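Local coordinates for putative peptidoglycan-binding/hydrolysing protein (Peptoclostridium difficile, PDB 5TV7), which probably binds, and may hydrolyse, bacterial cell-wall peptidoglycan, and holds glutamine hydroxamate in a pocket in this crystal, at residues Thr92-Ile95 with Glu99-Thr102; Leu101-Thr106 with Val118-Ile123. All blocks are in the same frame, centred on the assembly; numbering follows the deposited sequence.

Contact 1 (Thr92-Ile95 with Glu99-Thr102); sequences TITI and EYLT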
loop_
_atom_site.group_PDB
_atom_site.type_symbol
_atom_site.label_atom_id
_atom_site.label_comp_id
_atom_site.label_asym_id
_atom_site.label_seq_id
_atom_site.Cartn_x
_atom_site.Cartn_y
_atom_site.Cartn_z
ATOM N N THR A 92 -13.804 4.543 -8.774
ATOM C CA THR A 92 -13.176 3.302 -8.304
ATOM C C THR A 92 -11.722 3.228 -8.734
ATOM O O THR A 92 -11.332 3.782 -9.770
ATOM C CB THR A 92 -13.847 2.045 -8.898
ATOM O OG1 THR A 92 -13.774 2.109 -10.329
ATOM C CG2 THR A 92 -15.306 1.909 -8.462
ATOM N N ILE A 93 -10.943 2.514 -7.933
ATOM C CA ILE A 93 -9.543 2.234 -8.223
ATOM C C ILE A 93 -9.382 0.729 -8.158
ATOM O O ILE A 93 -9.805 0.093 -7.189
ATOM C CB ILE A 93 -8.581 2.905 -7.225
ATOM C CG1 ILE A 93 -8.548 4.409 -7.504
ATOM C CG2 ILE A 93 -7.159 2.326 -7.358
ATOM C CD1 ILE A 93 -7.743 5.200 -6.504
ATOM N N THR A 94 -8.753 0.170 -9.182
ATOM C CA THR A 94 -8.504 -1.262 -9.231
ATOM C C THR A 94 -7.011 -1.507 -9.213
ATOM O O THR A 94 -6.267 -0.909 -9.989
ATOM C CB THR A 94 -9.101 -1.898 -10.508
ATOM O OG1 THR A 94 -10.483 -1.566 -10.578
ATOM C CG2 THR A 94 -8.957 -3.433 -10.490
ATOM N N ILE A 95 -6.587 -2.340 -8.270
ATOM C CA ILE A 95 -5.226 -2.809 -8.178
ATOM C C ILE A 95 -5.221 -4.155 -8.931
ATOM O O ILE A 95 -5.925 -5.090 -8.549
ATOM C CB ILE A 95 -4.792 -3.001 -6.713
ATOM C CG1 ILE A 95 -4.906 -1.670 -5.935
ATOM C CG2 ILE A 95 -3.368 -3.561 -6.645
ATOM C CD1 ILE A 95 -4.042 -0.532 -6.448
ATOM N N GLU A 99 -5.033 -11.184 -9.775
ATOM C CA GLU A 99 -6.335 -10.911 -9.181
ATOM C C GLU A 99 -6.641 -9.425 -9.307
ATOM O O GLU A 99 -5.766 -8.642 -9.658
ATOM C CB GLU A 99 -6.334 -11.343 -7.714
ATOM C CG GLU A 99 -6.052 -12.833 -7.546
ATOM C CD GLU A 99 -6.234 -13.338 -6.123
ATOM O OE1 GLU A 99 -6.327 -12.512 -5.185
ATOM O OE2 GLU A 99 -6.284 -14.579 -5.945
ATOM N N TYR A 100 -7.879 -9.041 -9.013
ATOM C CA TYR A 100 -8.305 -7.652 -9.124
ATOM C C TYR A 100 -8.926 -7.187 -7.832
ATOM O O TYR A 100 -9.963 -7.699 -7.412
ATOM C CB TYR A 100 -9.298 -7.472 -10.280
ATOM C CG TYR A 100 -8.682 -7.739 -11.619
ATOM C CD1 TYR A 100 -8.044 -6.727 -12.313
ATOM C CD2 TYR A 100 -8.703 -9.008 -12.180
ATOM C CE1 TYR A 100 -7.454 -6.957 -13.546
ATOM C CE2 TYR A 100 -8.107 -9.250 -13.411
ATOM C CZ TYR A 100 -7.480 -8.211 -14.085
ATOM O OH TYR A 100 -6.882 -8.410 -15.303
ATOM N N LEU A 101 -8.264 -6.220 -7.206
ATOM C CA LEU A 101 -8.698 -5.621 -5.967
ATOM C C LEU A 101 -9.263 -4.264 -6.312
ATOM O O LEU A 101 -8.515 -3.379 -6.696
ATOM C CB LEU A 101 -7.488 -5.441 -5.060
ATOM C CG LEU A 101 -7.717 -4.665 -3.773
ATOM C CD1 LEU A 101 -8.658 -5.457 -2.878
ATOM C CD2 LEU A 101 -6.381 -4.395 -3.089
ATOM N N THR A 102 -10.577 -4.097 -6.190
ATOM C CA THR A 102 -11.225 -2.821 -6.517
ATOM C C THR A 102 -11.827 -2.176 -5.269
ATOM O O THR A 102 -12.453 -2.851 -4.457
ATOM C CB THR A 102 -12.293 -3.022 -7.618
ATOM O OG1 THR A 102 -11.642 -3.426 -8.830
ATOM C CG2 THR A 102 -13.059 -1.744 -7.896
HETATM O O HOH W 1 -4.477 -7.187 -7.229
#
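Thr94 and Thr102 face each other in a beta hairpin, strands 92-96 and 100-104, at the edge of the antiparallel sheet, where they form a non-hydrogen-bonded pair. On Thr94, CB sits close to Thr102 OG1. The side chain then branches: OG1 meets Thr102 OG1 at 2.8 Å in a hydrogen bond that either hydroxyl could donate, while CG2 lies against the same Thr102 OG1 at 3.2 Å and reaches on to the Tyr100 ring, lying near its plane beside the CD1 edge, 3.9 Å away. The first torsion (-55°) sets this split, swinging the hydroxyl beside the backbone N and the methyl to the side remote from it. Before this pair, Thr92 CB packs against the Thr102 methyl. The next pair, Ile95 with Leu101, is the hydrogen-bonded one and turns its side chains to the other face, toward helix 116-127, with the two CB atoms 4.0 Å apart. Two nearly straight backbone bonds join it: Ile95 N to Leu101 O (2.7 Å) and Leu101 N to Ile95 O (2.9 Å). Next to this pair a water links the two chains, donating to Ile95 O at 2.9 Å and to Glu99 O at 3.1 Å.

Contact 2 (Leu101-Thr106 with Val118-Ile123); sequences LTISTT and VKAAQI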
loop_
_atom_site.group_PDB
_atom_site.type_symbol
_atom_site.label_atom_id
_atom_site.label_comp_id
_atom_site.label_asym_id
_atom_site.label_seq_id
_atom_site.Cartn_x
_atom_site.Cartn_y
_atom_site.Cartn_z
ATOM N N LEU A 101 -8.264 -6.220 -7.206
ATOM C CA LEU A 101 -8.698 -5.621 -5.967
ATOM C C LEU A 101 -9.263 -4.264 -6.312
ATOM O O LEU A 101 -8.515 -3.379 -6.696
ATOM C CB LEU A 101 -7.488 -5.441 -5.060
ATOM C CG LEU A 101 -7.717 -4.665 -3.773
ATOM C CD1 LEU A 101 -8.658 -5.457 -2.878
ATOM C CD2 LEU A 101 -6.381 -4.395 -3.089
ATOM N N THR A 102 -10.577 -4.097 -6.190
ATOM C CA THR A 102 -11.225 -2.821 -6.517
ATOM C C THR A 102 -11.827 -2.176 -5.269
ATOM O O THR A 102 -12.453 -2.851 -4.457
ATOM C CB THR A 102 -12.293 -3.022 -7.618
ATOM O OG1 THR A 102 -11.642 -3.426 -8.830
ATOM C CG2 THR A 102 -13.059 -1.744 -7.896
ATOM N N ILE A 103 -11.625 -0.862 -5.140
ATOM C CA ILE A 103 -12.146 -0.077 -4.006
ATOM C C ILE A 103 -12.850 1.192 -4.503
ATOM O O ILE A 103 -12.647 1.616 -5.648
ATOM C CB ILE A 103 -11.033 0.218 -2.948
ATOM C CG1 ILE A 103 -9.824 0.972 -3.509
ATOM C CG2 ILE A 103 -10.500 -1.075 -2.367
ATOM C CD1 ILE A 103 -9.984 2.469 -3.621
ATOM N N SER A 104 -13.737 1.743 -3.675
ATOM C CA SER A 104 -14.449 2.979 -4.001
ATOM C C SER A 104 -13.658 4.173 -3.478
ATOM O O SER A 104 -13.232 4.157 -2.336
ATOM C CB SER A 104 -15.830 2.984 -3.331
ATOM O OG SER A 104 -16.507 4.213 -3.553
ATOM N N THR A 105 -13.485 5.206 -4.302
ATOM C CA THR A 105 -12.778 6.413 -3.882
ATOM C C THR A 105 -13.638 7.273 -2.941
ATOM O O THR A 105 -13.213 8.348 -2.543
ATOM C CB THR A 105 -12.340 7.265 -5.084
ATOM O OG1 THR A 105 -13.471 7.582 -5.899
ATOM C CG2 THR A 105 -11.328 6.529 -5.933
ATOM N N THR A 106 -14.856 6.821 -2.630
ATOM C CA THR A 106 -15.711 7.517 -1.667
ATOM C C THR A 106 -15.448 7.019 -0.255
ATOM O O THR A 106 -15.928 7.628 0.688
ATOM C CB THR A 106 -17.230 7.336 -1.940
ATOM O OG1 THR A 106 -17.565 5.943 -1.904
ATOM C CG2 THR A 106 -17.616 7.916 -3.288
ATOM N N VAL A 118 -6.884 -0.073 2.607
ATOM C CA VAL A 118 -5.580 0.271 3.161
ATOM C C VAL A 118 -4.474 -0.316 2.273
ATOM O O VAL A 118 -3.510 0.389 1.924
ATOM C CB VAL A 118 -5.446 -0.203 4.626
ATOM C CG1 VAL A 118 -4.033 0.020 5.146
ATOM C CG2 VAL A 118 -6.442 0.534 5.502
ATOM N N LYS A 119 -4.630 -1.583 1.874
ATOM C CA LYS A 119 -3.642 -2.233 1.011
ATOM C C LYS A 119 -3.458 -1.474 -0.292
ATOM O O LYS A 119 -2.325 -1.222 -0.711
ATOM C CB LYS A 119 -4.039 -3.672 0.703
ATOM C CG LYS A 119 -3.004 -4.424 -0.132
ATOM C CD LYS A 119 -3.431 -5.856 -0.361
ATOM C CE LYS A 119 -2.464 -6.537 -1.298
ATOM N NZ LYS A 119 -2.888 -7.935 -1.576
ATOM N N ALA A 120 -4.574 -1.089 -0.907
ATOM C CA ALA A 120 -4.544 -0.360 -2.167
ATOM C C ALA A 120 -3.784 0.949 -2.023
ATOM O O ALA A 120 -2.941 1.277 -2.860
ATOM C CB ALA A 120 -5.955 -0.102 -2.672
ATOM N N ALA A 121 -4.059 1.679 -0.947
ATOM C CA ALA A 121 -3.370 2.947 -0.697
ATOM C C ALA A 121 -1.876 2.718 -0.490
ATOM O O ALA A 121 -1.061 3.481 -0.978
ATOM C CB ALA A 121 -3.973 3.658 0.511
ATOM N N GLN A 122 -1.525 1.638 0.211
ATOM C CA GLN A 122 -0.124 1.333 0.484
ATOM C C GLN A 122 0.635 0.997 -0.790
ATOM O O GLN A 122 1.791 1.378 -0.943
ATOM C CB GLN A 122 -0.010 0.200 1.512
ATOM C CG GLN A 122 -0.376 0.687 2.908
ATOM C CD GLN A 122 -0.550 -0.417 3.926
ATOM O OE1 GLN A 122 -0.815 -1.585 3.590
ATOM N NE2 GLN A 122 -0.429 -0.047 5.192
ATOM N N ILE A 123 -0.017 0.268 -1.685
ATOM C CA ILE A 123 0.573 -0.063 -2.953
ATOM C C ILE A 123 0.840 1.211 -3.754
ATOM O O ILE A 123 1.933 1.395 -4.248
ATOM C CB ILE A 123 -0.293 -1.046 -3.737
ATOM C CG1 ILE A 123 -0.148 -2.432 -3.101
ATOM C CG2 ILE A 123 0.137 -1.083 -5.198
ATOM C CD1 ILE A 123 -1.195 -3.425 -3.524
#
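Ile103 and Leu101, two residues apart on the edge strand, both send their CB atoms toward helix 116-127 and meet the small side chain of Ala120. The tighter, buried part of the contact is Ile103 on Ala120, whose CB lies 4.1 Å from Ile103 CG1. The same methyl also lies 4.3 Å from Leu101 CD2 in one of the two deposited Leu101 conformers. Ile103 holds CG1 between its backbone N and its carbonyl carbon (chi1 58°), and that rotation brings the methylene up to the helix. Lys116 and Glu117 at the start of helix 116-127, and Trp166 of helix 163-173, also touch Ile103. Even so, the fit is modest. The axes of strand 101-104 and helix 118-123 come no nearer than 9.3 Å, the two segments bury just 144 Å² between them, and every touch across them is apolar.

Toward the start of the strand the contact becomes partly exposed. Lys119 runs fully extended past Leu101, offering its aliphatic chain: CD stands 4.3 Å from Leu101 CD2 in that same conformer, and the ammonium NZ continues beyond to a weak hydrogen bond with Tyr82 OH. At the far end the chain leaves the helix altogether. There Ser104 OG and Thr106 OG1 lie 2.6 Å apart, hydrogen-bonded to each other as the strand gives way to loop. With its direction at 102° to the strand, the helix passes across the sheet face, an alpha-on-beta layer that seats the first helix of the second putative peptidoglycan-binding region (114-169) against the antiparallel sheet.

In the fold
Strand 100-104 serves both contacts, and Leu101 belongs to each: in contact 1 its backbone pairs with Ile95, in contact 2 its side chain meets the helix. The two centres are about 7 Å apart. Ile95 ties them together, with CG1 3.8 Å from Ala120 CB and CG2 3.8 Å from Ile123 CD1, so both strands of the hairpin rest on the same helix. The pairing also continues beyond contact 1, since Ile103 N approaches Ile93 O at 2.9 Å, a probable hydrogen bond. Neither contact lines the glutamine hydroxamate pocket: the side chains of Ile93 and Ile103 lie about 11 and 12 Å from the ligand. The chain leaving strand 100-104 does lead to Val108, a pocket residue.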